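PDB 5KZL: heme oxygenase from Leptospira interrogans, which probably catalyses the oxidative breakdown of heme to biliverdin, iron and carbon monoxide, an activity linked to the virulence of this bacterium. Local coordinates for residues A127-R132 / Q175-A180; E61-K66 / S73-E78; E56-E61 / V131-D136. The protein carries 1 engineered substitution. All coordinates share one frame; numbering follows the deposited sequence.

Contact 1: A127-R132 / Q175-A180; sequences AHSYVR and QNYRTA. With HEM (protoporphyrin IX containing Fe), chain B.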
loop_
_atom_site.group_PDB
_atom_site.type_symbol
_atom_site.label_atom_id
_atom_site.label_comp_id
_atom_site.label_asym_id
_atom_site.label_seq_id
_atom_site.Cartn_x
_atom_site.Cartn_y
_atom_site.Cartn_z
ATOM N N ALA A 127 5.504 -1.940 -9.443
ATOM C CA ALA A 127 5.135 -3.082 -8.586
ATOM C C ALA A 127 4.649 -2.629 -7.212
ATOM O O ALA A 127 3.683 -3.174 -6.687
ATOM C CB ALA A 127 6.312 -4.012 -8.411
ATOM N N HIS A 128 5.305 -1.623 -6.658
ATOM C CA HIS A 128 4.999 -1.008 -5.378
ATOM C C HIS A 128 3.646 -0.290 -5.423
ATOM O O HIS A 128 2.814 -0.496 -4.534
ATOM C CB HIS A 128 6.170 -0.102 -4.990
ATOM C CG HIS A 128 7.381 -0.888 -4.574
ATOM N ND1 HIS A 128 7.693 -1.078 -3.246
ATOM C CD2 HIS A 128 8.275 -1.572 -5.333
ATOM C CE1 HIS A 128 8.796 -1.810 -3.228
ATOM N NE2 HIS A 128 9.174 -2.155 -4.460
ATOM N N SER A 129 3.420 0.513 -6.485
ATOM C CA SER A 129 2.147 1.170 -6.772
ATOM C C SER A 129 1.022 0.091 -6.874
ATOM O O SER A 129 0.027 0.191 -6.167
ATOM C CB SER A 129 2.246 1.947 -8.078
ATOM O OG SER A 129 0.943 2.344 -8.459
ATOM N N TYR A 130 1.210 -0.957 -7.694
ATOM C CA TYR A 130 0.226 -2.040 -7.839
ATOM C C TYR A 130 -0.139 -2.712 -6.505
ATOM O O TYR A 130 -1.315 -2.753 -6.135
ATOM C CB TYR A 130 0.703 -3.108 -8.871
ATOM C CG TYR A 130 -0.142 -4.373 -8.860
ATOM C CD1 TYR A 130 -1.370 -4.424 -9.517
ATOM C CD2 TYR A 130 0.282 -5.515 -8.182
ATOM C CE1 TYR A 130 -2.165 -5.578 -9.482
ATOM C CE2 TYR A 130 -0.522 -6.658 -8.110
ATOM C CZ TYR A 130 -1.722 -6.701 -8.802
ATOM O OH TYR A 130 -2.510 -7.832 -8.733
ATOM N N VAL A 131 0.856 -3.288 -5.820
ATOM C CA VAL A 131 0.637 -4.072 -4.606
ATOM C C VAL A 131 -0.039 -3.248 -3.540
ATOM O O VAL A 131 -1.058 -3.679 -3.024
ATOM C CB VAL A 131 1.909 -4.795 -4.087
ATOM C CG1 VAL A 131 1.607 -5.554 -2.804
ATOM C CG2 VAL A 131 2.454 -5.753 -5.142
ATOM N N ARG A 132 0.504 -2.072 -3.227
ATOM C CA ARG A 132 -0.119 -1.208 -2.229
ATOM C C ARG A 132 -1.362 -0.428 -2.761
ATOM O O ARG A 132 -2.447 -0.653 -2.241
ATOM C CB ARG A 132 0.911 -0.260 -1.554
ATOM C CG ARG A 132 1.851 -0.954 -0.521
ATOM C CD ARG A 132 1.209 -1.926 0.509
ATOM N NE ARG A 132 -0.037 -1.424 1.107
ATOM C CZ ARG A 132 -0.849 -2.099 1.919
ATOM N NH1 ARG A 132 -0.540 -3.336 2.312
ATOM N NH2 ARG A 132 -1.984 -1.551 2.336
ATOM N N GLN A 175 -10.502 0.560 -13.014
ATOM C CA GLN A 175 -10.453 0.160 -14.422
ATOM C C GLN A 175 -9.397 0.970 -15.157
ATOM O O GLN A 175 -8.548 0.393 -15.846
ATOM C CB GLN A 175 -11.832 0.331 -15.102
ATOM C CG GLN A 175 -12.892 -0.647 -14.583
ATOM C CD GLN A 175 -14.307 -0.321 -15.009
ATOM O OE1 GLN A 175 -14.625 0.777 -15.489
ATOM N NE2 GLN A 175 -15.204 -1.257 -14.781
ATOM N N ASN A 176 -9.399 2.307 -14.933
ATOM C CA ASN A 176 -8.463 3.242 -15.539
ATOM C C ASN A 176 -7.034 2.924 -15.102
ATOM O O ASN A 176 -6.121 2.998 -15.917
ATOM C CB ASN A 176 -8.841 4.672 -15.191
ATOM C CG ASN A 176 -10.071 5.190 -15.897
ATOM O OD1 ASN A 176 -10.753 4.479 -16.641
ATOM N ND2 ASN A 176 -10.384 6.451 -15.662
ATOM N N TYR A 177 -6.853 2.523 -13.835
ATOM C CA TYR A 177 -5.565 2.112 -13.288
ATOM C C TYR A 177 -5.042 0.862 -14.009
ATOM O O TYR A 177 -3.864 0.821 -14.366
ATOM C CB TYR A 177 -5.652 1.883 -11.761
ATOM C CG TYR A 177 -4.314 1.538 -11.146
ATOM C CD1 TYR A 177 -3.857 0.222 -11.120
ATOM C CD2 TYR A 177 -3.468 2.538 -10.662
ATOM C CE1 TYR A 177 -2.587 -0.092 -10.639
ATOM C CE2 TYR A 177 -2.209 2.230 -10.148
ATOM C CZ TYR A 177 -1.766 0.916 -10.167
ATOM O OH TYR A 177 -0.557 0.578 -9.657
ATOM N N ARG A 178 -5.884 -0.180 -14.158
ATOM C CA ARG A 178 -5.442 -1.414 -14.815
ATOM C C ARG A 178 -5.151 -1.158 -16.299
ATOM O O ARG A 178 -4.162 -1.675 -16.818
ATOM C CB ARG A 178 -6.439 -2.563 -14.612
ATOM C CG ARG A 178 -6.619 -2.941 -13.151
ATOM C CD ARG A 178 -7.556 -4.114 -13.019
ATOM N NE ARG A 178 -6.846 -5.369 -13.285
ATOM C CZ ARG A 178 -7.160 -6.240 -14.236
ATOM N NH1 ARG A 178 -8.227 -6.042 -15.005
ATOM N NH2 ARG A 178 -6.446 -7.349 -14.389
ATOM N N THR A 179 -5.954 -0.294 -16.957
ATOM C CA THR A 179 -5.715 0.132 -18.344
ATOM C C THR A 179 -4.347 0.845 -18.404
ATOM O O THR A 179 -3.573 0.586 -19.337
ATOM C CB THR A 179 -6.877 0.996 -18.893
ATOM O OG1 THR A 179 -8.084 0.225 -18.857
ATOM C CG2 THR A 179 -6.646 1.433 -20.347
ATOM N N ALA A 180 -4.045 1.710 -17.396
ATOM C CA ALA A 180 -2.769 2.429 -17.285
ATOM C C ALA A 180 -1.586 1.450 -17.173
ATOM O O ALA A 180 -0.589 1.656 -17.866
ATOM C CB ALA A 180 -2.785 3.415 -16.114
HETATM C CHA HEM B . -7.529 -6.974 -4.299
HETATM C CHB HEM B . -3.293 -6.253 -2.291
HETATM C CHC HEM B . -5.105 -7.814 1.848
HETATM C CHD HEM B . -9.405 -7.636 0.026
HETATM C C1A HEM B . -6.234 -6.640 -4.098
HETATM C C2A HEM B . -5.342 -6.250 -5.150
HETATM C C3A HEM B . -4.152 -6.077 -4.582
HETATM C C4A HEM B . -4.289 -6.321 -3.216
HETATM C CMA HEM B . -2.901 -5.642 -5.239
HETATM C CAA HEM B . -5.667 -6.062 -6.611
HETATM C CBA HEM B . -5.734 -7.394 -7.392
HETATM C CGA HEM B . -5.893 -7.129 -8.831
HETATM O O1A HEM B . -5.060 -7.480 -9.608
HETATM O O2A HEM B . -6.893 -6.533 -9.197
HETATM C C1B HEM B . -3.397 -6.640 -0.966
HETATM C C2B HEM B . -2.268 -6.706 -0.051
HETATM C C3B HEM B . -2.803 -7.150 1.103
HETATM C C4B HEM B . -4.241 -7.359 0.876
HETATM C CMB HEM B . -0.847 -6.327 -0.296
HETATM C CAB HEM B . -2.195 -7.417 2.346
HETATM C CBB HEM B . -0.963 -7.472 2.316
HETATM C C1C HEM B . -6.453 -7.771 1.808
HETATM C C2C HEM B . -7.335 -7.820 2.923
HETATM C C3C HEM B . -8.565 -7.757 2.382
HETATM C C4C HEM B . -8.427 -7.635 0.953
HETATM C CMC HEM B . -6.950 -7.915 4.399
HETATM C CAC HEM B . -9.789 -7.796 3.149
HETATM C CBC HEM B . -10.873 -7.351 2.657
HETATM C C1D HEM B . -9.231 -7.543 -1.339
HETATM C C2D HEM B . -10.357 -7.618 -2.304
HETATM C C3D HEM B . -9.836 -7.401 -3.485
HETATM C C4D HEM B . -8.394 -7.218 -3.266
HETATM C CMD HEM B . -11.796 -7.816 -1.980
HETATM C CAD HEM B . -10.586 -7.414 -4.789
HETATM C CBD HEM B . -11.404 -6.201 -5.028
HETATM C CGD HEM B . -12.123 -6.223 -6.338
HETATM O O1D HEM B . -11.812 -6.963 -7.193
HETATM O O2D HEM B . -13.012 -5.442 -6.488
HETATM N NA HEM B . -5.517 -6.691 -2.969
HETATM N NB HEM B . -4.437 -7.070 -0.337
HETATM N NC HEM B . -7.148 -7.677 0.698
HETATM N ND HEM B . -8.107 -7.298 -1.978
HETATM FE FE HEM B . -6.339 -7.205 -1.176
HETATM O O HOH W 1 -6.745 -5.035 -0.612
#

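Contact 2: E61-K66 / S73-E78; sequences ELERNK and SIYFPE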
loop_
_atom_site.group_PDB
_atom_site.type_symbol
_atom_site.label_atom_id
_atom_site.label_comp_id
_atom_site.label_asym_id
_atom_site.label_seq_id
_atom_site.Cartn_x
_atom_site.Cartn_y
_atom_site.Cartn_z
ATOM N N GLU A 61 9.678 8.703 -3.480
ATOM C CA GLU A 61 10.286 8.071 -4.646
ATOM C C GLU A 61 9.423 8.155 -5.911
ATOM O O GLU A 61 9.968 8.375 -6.996
ATOM C CB GLU A 61 10.708 6.626 -4.302
ATOM C CG GLU A 61 11.727 6.525 -3.156
ATOM C CD GLU A 61 12.860 7.538 -3.150
ATOM O OE1 GLU A 61 13.415 7.847 -4.230
ATOM O OE2 GLU A 61 13.183 8.044 -2.056
ATOM N N LEU A 62 8.090 8.032 -5.796
ATOM C CA LEU A 62 7.201 8.183 -6.955
ATOM C C LEU A 62 7.215 9.635 -7.466
ATOM O O LEU A 62 7.172 9.865 -8.678
ATOM C CB LEU A 62 5.768 7.725 -6.626
ATOM C CG LEU A 62 5.572 6.200 -6.520
ATOM C CD1 LEU A 62 4.204 5.891 -5.942
ATOM C CD2 LEU A 62 5.745 5.496 -7.913
ATOM N N GLU A 63 7.317 10.613 -6.538
ATOM C CA GLU A 63 7.393 12.027 -6.908
ATOM C C GLU A 63 8.724 12.303 -7.583
ATOM O O GLU A 63 8.758 12.983 -8.612
ATOM C CB GLU A 63 7.208 12.918 -5.666
ATOM C CG GLU A 63 5.754 13.073 -5.257
ATOM C CD GLU A 63 4.946 13.890 -6.240
ATOM O OE1 GLU A 63 5.311 15.070 -6.441
ATOM O OE2 GLU A 63 3.987 13.343 -6.835
ATOM N N ARG A 64 9.817 11.739 -7.033
ATOM C CA ARG A 64 11.167 11.896 -7.584
ATOM C C ARG A 64 11.230 11.365 -9.014
ATOM O O ARG A 64 11.838 12.008 -9.879
ATOM C CB ARG A 64 12.186 11.121 -6.731
ATOM C CG ARG A 64 13.645 11.537 -6.987
ATOM C CD ARG A 64 14.688 10.790 -6.160
ATOM N NE ARG A 64 14.261 10.508 -4.784
ATOM C CZ ARG A 64 14.326 11.369 -3.770
ATOM N NH1 ARG A 64 14.804 12.597 -3.955
ATOM N NH2 ARG A 64 13.899 11.015 -2.566
ATOM N N ASN A 65 10.578 10.212 -9.269
ATOM C CA ASN A 65 10.576 9.572 -10.573
ATOM C C ASN A 65 9.321 9.814 -11.395
ATOM O O ASN A 65 9.067 9.046 -12.324
ATOM C CB ASN A 65 10.826 8.069 -10.411
ATOM C CG ASN A 65 12.190 7.762 -9.867
ATOM O OD1 ASN A 65 13.221 7.982 -10.527
ATOM N ND2 ASN A 65 12.229 7.393 -8.611
ATOM N N LYS A 66 8.556 10.884 -11.106
ATOM C CA LYS A 66 7.274 11.117 -11.793
ATOM C C LYS A 66 7.384 11.266 -13.322
ATOM O O LYS A 66 6.422 10.918 -14.017
ATOM C CB LYS A 66 6.497 12.301 -11.178
ATOM C CG LYS A 66 7.107 13.678 -11.427
ATOM C CD LYS A 66 6.147 14.803 -11.010
ATOM C CE LYS A 66 6.092 14.972 -9.514
ATOM N NZ LYS A 66 5.308 16.172 -9.093
ATOM N N SER A 73 2.591 7.315 -17.104
ATOM C CA SER A 73 1.167 6.983 -17.214
ATOM C C SER A 73 0.522 6.434 -15.921
ATOM O O SER A 73 -0.709 6.295 -15.884
ATOM C CB SER A 73 0.912 6.047 -18.388
ATOM O OG SER A 73 1.713 4.887 -18.280
ATOM N N ILE A 74 1.315 6.175 -14.857
ATOM C CA ILE A 74 0.745 5.748 -13.560
ATOM C C ILE A 74 1.014 6.831 -12.499
ATOM O O ILE A 74 1.036 6.559 -11.302
ATOM C CB ILE A 74 1.080 4.303 -13.080
ATOM C CG1 ILE A 74 2.606 4.062 -12.982
ATOM C CG2 ILE A 74 0.360 3.256 -13.977
ATOM C CD1 ILE A 74 3.049 2.947 -12.025
ATOM N N TYR A 75 1.179 8.077 -12.951
ATOM C CA TYR A 75 1.364 9.198 -12.034
ATOM C C TYR A 75 -0.018 9.503 -11.471
ATOM O O TYR A 75 -0.859 10.118 -12.137
ATOM C CB TYR A 75 1.995 10.406 -12.755
ATOM C CG TYR A 75 2.060 11.675 -11.930
ATOM C CD1 TYR A 75 2.706 11.698 -10.695
ATOM C CD2 TYR A 75 1.546 12.875 -12.423
ATOM C CE1 TYR A 75 2.770 12.867 -9.935
ATOM C CE2 TYR A 75 1.605 14.050 -11.674
ATOM C CZ TYR A 75 2.217 14.041 -10.430
ATOM O OH TYR A 75 2.318 15.222 -9.732
ATOM N N PHE A 76 -0.289 8.959 -10.273
ATOM C CA PHE A 76 -1.596 9.087 -9.630
ATOM C C PHE A 76 -1.534 9.640 -8.187
ATOM O O PHE A 76 -1.792 8.897 -7.236
ATOM C CB PHE A 76 -2.332 7.730 -9.658
ATOM C CG PHE A 76 -2.813 7.248 -11.014
ATOM C CD1 PHE A 76 -3.753 7.975 -11.738
ATOM C CD2 PHE A 76 -2.402 6.018 -11.516
ATOM C CE1 PHE A 76 -4.255 7.487 -12.955
ATOM C CE2 PHE A 76 -2.889 5.541 -12.740
ATOM C CZ PHE A 76 -3.807 6.283 -13.454
ATOM N N PRO A 77 -1.305 10.965 -8.011
ATOM C CA PRO A 77 -1.284 11.540 -6.648
ATOM C C PRO A 77 -2.599 11.349 -5.891
ATOM O O PRO A 77 -2.597 11.457 -4.671
ATOM C CB PRO A 77 -1.020 13.032 -6.884
ATOM C CG PRO A 77 -0.396 13.109 -8.222
ATOM C CD PRO A 77 -0.954 11.973 -9.031
ATOM N N GLU A 78 -3.714 11.066 -6.607
ATOM C CA GLU A 78 -5.037 10.781 -6.014
ATOM C C GLU A 78 -4.951 9.629 -5.007
ATOM O O GLU A 78 -5.795 9.524 -4.113
ATOM C CB GLU A 78 -6.054 10.353 -7.098
ATOM C CG GLU A 78 -6.379 11.432 -8.104
ATOM C CD GLU A 78 -5.619 11.341 -9.414
ATOM O OE1 GLU A 78 -4.432 10.943 -9.422
ATOM O OE2 GLU A 78 -6.175 11.829 -10.417
#

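Contact 3: E56-E61 / V131-D136; sequences ESMEEE and VRYLGD. With HEM (protoporphyrin IX containing Fe), chain B.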
loop_
_atom_site.group_PDB
_atom_site.type_symbol
_atom_site.label_atom_id
_atom_site.label_comp_id
_atom_site.label_asym_id
_atom_site.label_seq_id
_atom_site.Cartn_x
_atom_site.Cartn_y
_atom_site.Cartn_z
ATOM N N GLU A 56 5.311 7.160 3.064
ATOM C CA GLU A 56 6.131 8.378 3.017
ATOM C C GLU A 56 7.275 8.170 2.023
ATOM O O GLU A 56 7.496 9.025 1.166
ATOM C CB GLU A 56 6.686 8.722 4.406
ATOM C CG GLU A 56 7.751 9.808 4.399
ATOM C CD GLU A 56 8.315 10.108 5.771
ATOM O OE1 GLU A 56 8.858 9.182 6.417
ATOM O OE2 GLU A 56 8.207 11.277 6.204
ATOM N N SER A 57 7.983 7.032 2.125
ATOM C CA SER A 57 9.100 6.681 1.234
ATOM C C SER A 57 8.614 6.443 -0.198
ATOM O O SER A 57 9.169 7.024 -1.135
ATOM C CB SER A 57 9.827 5.444 1.741
ATOM O OG SER A 57 10.949 5.205 0.901
ATOM N N MET A 58 7.561 5.594 -0.367
ATOM C CA MET A 58 7.037 5.324 -1.697
ATOM C C MET A 58 6.632 6.614 -2.410
ATOM O O MET A 58 6.995 6.776 -3.580
ATOM C CB MET A 58 5.906 4.291 -1.634
ATOM C CG MET A 58 5.350 3.935 -2.993
ATOM S SD MET A 58 4.289 2.484 -2.979
ATOM C CE MET A 58 2.971 3.050 -2.011
ATOM N N GLU A 59 5.958 7.557 -1.704
ATOM C CA GLU A 59 5.512 8.838 -2.272
ATOM C C GLU A 59 6.678 9.774 -2.534
ATOM O O GLU A 59 6.676 10.460 -3.559
ATOM C CB GLU A 59 4.386 9.461 -1.439
ATOM C CG GLU A 59 3.200 8.496 -1.527
ATOM C CD GLU A 59 2.067 8.428 -0.520
ATOM O OE1 GLU A 59 1.901 9.362 0.295
ATOM O OE2 GLU A 59 1.282 7.459 -0.616
ATOM N N GLU A 60 7.729 9.699 -1.709
ATOM C CA GLU A 60 8.937 10.485 -1.981
ATOM C C GLU A 60 9.573 10.022 -3.309
ATOM O O GLU A 60 9.917 10.839 -4.167
ATOM C CB GLU A 60 9.938 10.302 -0.842
ATOM C CG GLU A 60 9.705 11.253 0.308
ATOM C CD GLU A 60 10.632 11.034 1.489
ATOM O OE1 GLU A 60 11.619 10.273 1.348
ATOM O OE2 GLU A 60 10.358 11.614 2.566
ATOM N N GLU A 61 9.678 8.703 -3.480
ATOM C CA GLU A 61 10.286 8.071 -4.646
ATOM C C GLU A 61 9.423 8.155 -5.911
ATOM O O GLU A 61 9.968 8.375 -6.996
ATOM C CB GLU A 61 10.708 6.626 -4.302
ATOM C CG GLU A 61 11.727 6.525 -3.156
ATOM C CD GLU A 61 12.860 7.538 -3.150
ATOM O OE1 GLU A 61 13.415 7.847 -4.230
ATOM O OE2 GLU A 61 13.183 8.044 -2.056
ATOM N N VAL A 131 0.856 -3.288 -5.820
ATOM C CA VAL A 131 0.637 -4.072 -4.606
ATOM C C VAL A 131 -0.039 -3.248 -3.540
ATOM O O VAL A 131 -1.058 -3.679 -3.024
ATOM C CB VAL A 131 1.909 -4.795 -4.087
ATOM C CG1 VAL A 131 1.607 -5.554 -2.804
ATOM C CG2 VAL A 131 2.454 -5.753 -5.142
ATOM N N ARG A 132 0.504 -2.072 -3.227
ATOM C CA ARG A 132 -0.119 -1.208 -2.229
ATOM C C ARG A 132 -1.362 -0.428 -2.761
ATOM O O ARG A 132 -2.447 -0.653 -2.241
ATOM C CB ARG A 132 0.911 -0.260 -1.554
ATOM C CG ARG A 132 1.851 -0.954 -0.521
ATOM C CD ARG A 132 1.209 -1.926 0.509
ATOM N NE ARG A 132 -0.037 -1.424 1.107
ATOM C CZ ARG A 132 -0.849 -2.099 1.919
ATOM N NH1 ARG A 132 -0.540 -3.336 2.312
ATOM N NH2 ARG A 132 -1.984 -1.551 2.336
ATOM N N TYR A 133 -1.223 0.489 -3.739
ATOM C CA TYR A 133 -2.383 1.321 -4.136
ATOM C C TYR A 133 -3.532 0.592 -4.763
ATOM O O TYR A 133 -4.674 0.905 -4.421
ATOM C CB TYR A 133 -1.983 2.458 -5.060
ATOM C CG TYR A 133 -0.986 3.435 -4.486
ATOM C CD1 TYR A 133 -1.134 3.940 -3.190
ATOM C CD2 TYR A 133 0.050 3.931 -5.265
ATOM C CE1 TYR A 133 -0.235 4.874 -2.674
ATOM C CE2 TYR A 133 0.944 4.875 -4.767
ATOM C CZ TYR A 133 0.797 5.344 -3.473
ATOM O OH TYR A 133 1.704 6.247 -2.994
ATOM N N LEU A 134 -3.275 -0.366 -5.693
ATOM C CA LEU A 134 -4.450 -1.028 -6.270
ATOM C C LEU A 134 -5.174 -1.868 -5.201
ATOM O O LEU A 134 -6.401 -1.898 -5.197
ATOM C CB LEU A 134 -4.138 -1.818 -7.573
ATOM C CG LEU A 134 -5.369 -2.356 -8.327
ATOM C CD1 LEU A 134 -6.410 -1.256 -8.635
ATOM C CD2 LEU A 134 -4.959 -3.107 -9.571
ATOM N N GLY A 135 -4.419 -2.435 -4.257
ATOM C CA GLY A 135 -4.983 -3.162 -3.117
ATOM C C GLY A 135 -5.810 -2.247 -2.231
ATOM O O GLY A 135 -6.932 -2.594 -1.849
ATOM N N ASP A 136 -5.275 -1.040 -1.944
ATOM C CA ASP A 136 -5.951 -0.028 -1.104
ATOM C C ASP A 136 -7.263 0.420 -1.751
ATOM O O ASP A 136 -8.301 0.479 -1.094
ATOM C CB ASP A 136 -5.084 1.215 -0.908
ATOM C CG ASP A 136 -3.770 1.021 -0.184
ATOM O OD1 ASP A 136 -3.658 0.058 0.604
ATOM O OD2 ASP A 136 -2.869 1.852 -0.383
HETATM C CHA HEM B . -7.529 -6.974 -4.299
HETATM C CHB HEM B . -3.293 -6.253 -2.291
HETATM C CHC HEM B . -5.105 -7.814 1.848
HETATM C CHD HEM B . -9.405 -7.636 0.026
HETATM C C1A HEM B . -6.234 -6.640 -4.098
HETATM C C2A HEM B . -5.342 -6.250 -5.150
HETATM C C3A HEM B . -4.152 -6.077 -4.582
HETATM C C4A HEM B . -4.289 -6.321 -3.216
HETATM C CMA HEM B . -2.901 -5.642 -5.239
HETATM C CAA HEM B . -5.667 -6.062 -6.611
HETATM C CBA HEM B . -5.734 -7.394 -7.392
HETATM C CGA HEM B . -5.893 -7.129 -8.831
HETATM O O1A HEM B . -5.060 -7.480 -9.608
HETATM O O2A HEM B . -6.893 -6.533 -9.197
HETATM C C1B HEM B . -3.397 -6.640 -0.966
HETATM C C2B HEM B . -2.268 -6.706 -0.051
HETATM C C3B HEM B . -2.803 -7.150 1.103
HETATM C C4B HEM B . -4.241 -7.359 0.876
HETATM C CMB HEM B . -0.847 -6.327 -0.296
HETATM C CAB HEM B . -2.195 -7.417 2.346
HETATM C CBB HEM B . -0.963 -7.472 2.316
HETATM C C1C HEM B . -6.453 -7.771 1.808
HETATM C C2C HEM B . -7.335 -7.820 2.923
HETATM C C3C HEM B . -8.565 -7.757 2.382
HETATM C C4C HEM B . -8.427 -7.635 0.953
HETATM C CMC HEM B . -6.950 -7.915 4.399
HETATM C CAC HEM B . -9.789 -7.796 3.149
HETATM C CBC HEM B . -10.873 -7.351 2.657
HETATM C C1D HEM B . -9.231 -7.543 -1.339
HETATM C C2D HEM B . -10.357 -7.618 -2.304
HETATM C C3D HEM B . -9.836 -7.401 -3.485
HETATM C C4D HEM B . -8.394 -7.218 -3.266
HETATM C CMD HEM B . -11.796 -7.816 -1.980
HETATM C CAD HEM B . -10.586 -7.414 -4.789
HETATM C CBD HEM B . -11.404 -6.201 -5.028
HETATM C CGD HEM B . -12.123 -6.223 -6.338
HETATM O O1D HEM B . -11.812 -6.963 -7.193
HETATM O O2D HEM B . -13.012 -5.442 -6.488
HETATM N NA HEM B . -5.517 -6.691 -2.969
HETATM N NB HEM B . -4.437 -7.070 -0.337
HETATM N NC HEM B . -7.148 -7.677 0.698
HETATM N ND HEM B . -8.107 -7.298 -1.978
HETATM FE FE HEM B . -6.339 -7.205 -1.176
HETATM O O HOH W 1 -6.745 -5.035 -0.612
#

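Contact 1: A127-R132 / Q175-A180
Tyr177, on helix 170-183, reaches Ser129 and Tyr130 on helix 125-151, the distal helix of the all-helical heme oxygenase fold, identified as such by its place on the heme side where water 1 binds the iron. The backbones stay well apart: Tyr130 CA and Tyr177 CA, the nearest such pair, are separated by 9.0 Å, and only about 119 Å² is buried between the segments. The gap is bridged chiefly by the Tyr177 side chain.

From CB, which is directed at the other helix, the Tyr177 side chain runs outward with CG opposite its own backbone N (chi1 -176°). One flank of the ring is taken by Leu134, whose CD2 packs on Tyr177 CD1; on the other flank Tyr177 CD2 packs against Phe76 CE2. Further out, Tyr177 CE2 is 3.6 Å from Ser129 OG, which lies in the plane of the ring, at its edge. At the tip, Tyr177 OH and Ser129 OG form a hydrogen bond of 2.6 Å in which either hydroxyl could donate. Ser129 OG, held anti to the backbone N of its residue (chi1 169°), is turned to meet it. Tyr177 OH also comes within 3.1 Å of Tyr130 N, but the angle is too poor for a hydrogen bond. The junction is buried, and the paired hydroxyls answer each other's polarity there.

One residue along the distal helix, Tyr130 turns to the cofactor, whose propionates are also met by Lys174 and Arg15. The heme methyl carbon CMA sits 3.8 Å above one face of the Tyr130 ring, offset toward its rim, while Tyr130 OH donates a 2.7 Å hydrogen bond to heme O1A, an oxygen lying in the ring plane.

Contact 2: E61-K66 / S73-E78
In the all-helical heme oxygenase fold, the C-terminal end of helix 41-64 meets the loop that leads on to helix 82-93, with Lys66 and Glu63 bordering the ring of Tyr75 in a small polar cluster near the surface. The chain leaves helical geometry at Asn65, and Lys66 CA and Tyr75 CA are the closest such pair, 6.2 Å apart.

Lys66 lies alongside Tyr75, both side chains pointing the same way. Its CG is placed between the backbone N and the carbonyl carbon (chi1 70°), and a bend at chi3 brings the ammonium group to the tyrosine hydroxyl. The aliphatic part of Lys66 runs beside the ring, Lys66 CB lying 3.9 Å from Tyr75 CD1. At the end, Lys66 NZ donates to Tyr75 OH at 3.2 Å and also makes a 2.9 Å salt bridge to Glu63 OE1, which it meets on the syn side, 33° out of the carboxylate plane.

The other carboxylate oxygen, Glu63 OE2, is hydrogen-bonded to Tyr80 OH beyond the two segments. It also lies in the plane of the Tyr75 ring, at its edge, 3.4 Å from CE1, with the carboxylate and ring planes turned 38° apart. The ring is backed from within its own loop: Pro77 CD stands 3.8 Å above one face of Tyr75, over the centre.

Contact 3: E56-E61 / V131-D136
Glu59 OE2 is held by two donors, Tyr133 OH across the contact and the backbone N of Arg81 outside it. The tyrosine bond is 2.7 Å long and reaches Glu59 OE2 on the anti side, 17° out of the carboxylate plane. Since OE1 of the same carboxylate accepts from Lys82 N, at the start of helix 82-93, both oxygens of this buried group are satisfied, and the helix start would probably help to stabilise a negative charge.

The Tyr133 ring has Glu59 OE2 in plane at its edge and, in one of the two conformers modelled for Met58, Met58 CE over one face. In that conformer alone, CG lies anti to the backbone N (chi1 -178°) and a bend at chi3 brings CE over the ring. Met58 CE is then 3.9 Å from the Tyr133 ring centroid, a CH-pi contact; the obliquely placed sulfur makes this a Met-aromatic pair as well.

Another side of segment 131-136 faces the cofactor, as befits the distal helix of the heme oxygenase fold. Gly135 CA approaches heme C4A to 3.2 Å, and Gly135 O accepts a 2.7 Å hydrogen bond from water 1, the iron-bound water.

The axes of 56-61, on helix 41-64, and 131-136, on helix 125-151, cross at -109° and come within 12.6 Å; helix 105-120 packs on Ser57 and Arg132, and helix 188-210 covers Val131.

Helix 125-151 joins contacts 1 and 3, whose centres are 10 Å apart and which share Val131 and Arg132; both reach the heme, contact 1 at a propionate and contact 3 at the iron-bound water. Met58 SD, in the conformer described, lies 3.7 Å from His128 O, a packing contact between the two. Contact 2 is nested in the chain loop closed by contact 3 and shares Glu61 with it. It holds no residue of the heme pocket, but touches helix 125-151 where Leu62 CD1 packs 3.6 Å from Tyr133 CE2. The loop 73-78 also reaches contact 1, where Ala180 CB is 3.8 Å from Ile74 CG2; the centres of contacts 1 and 2 are about 12 Å apart.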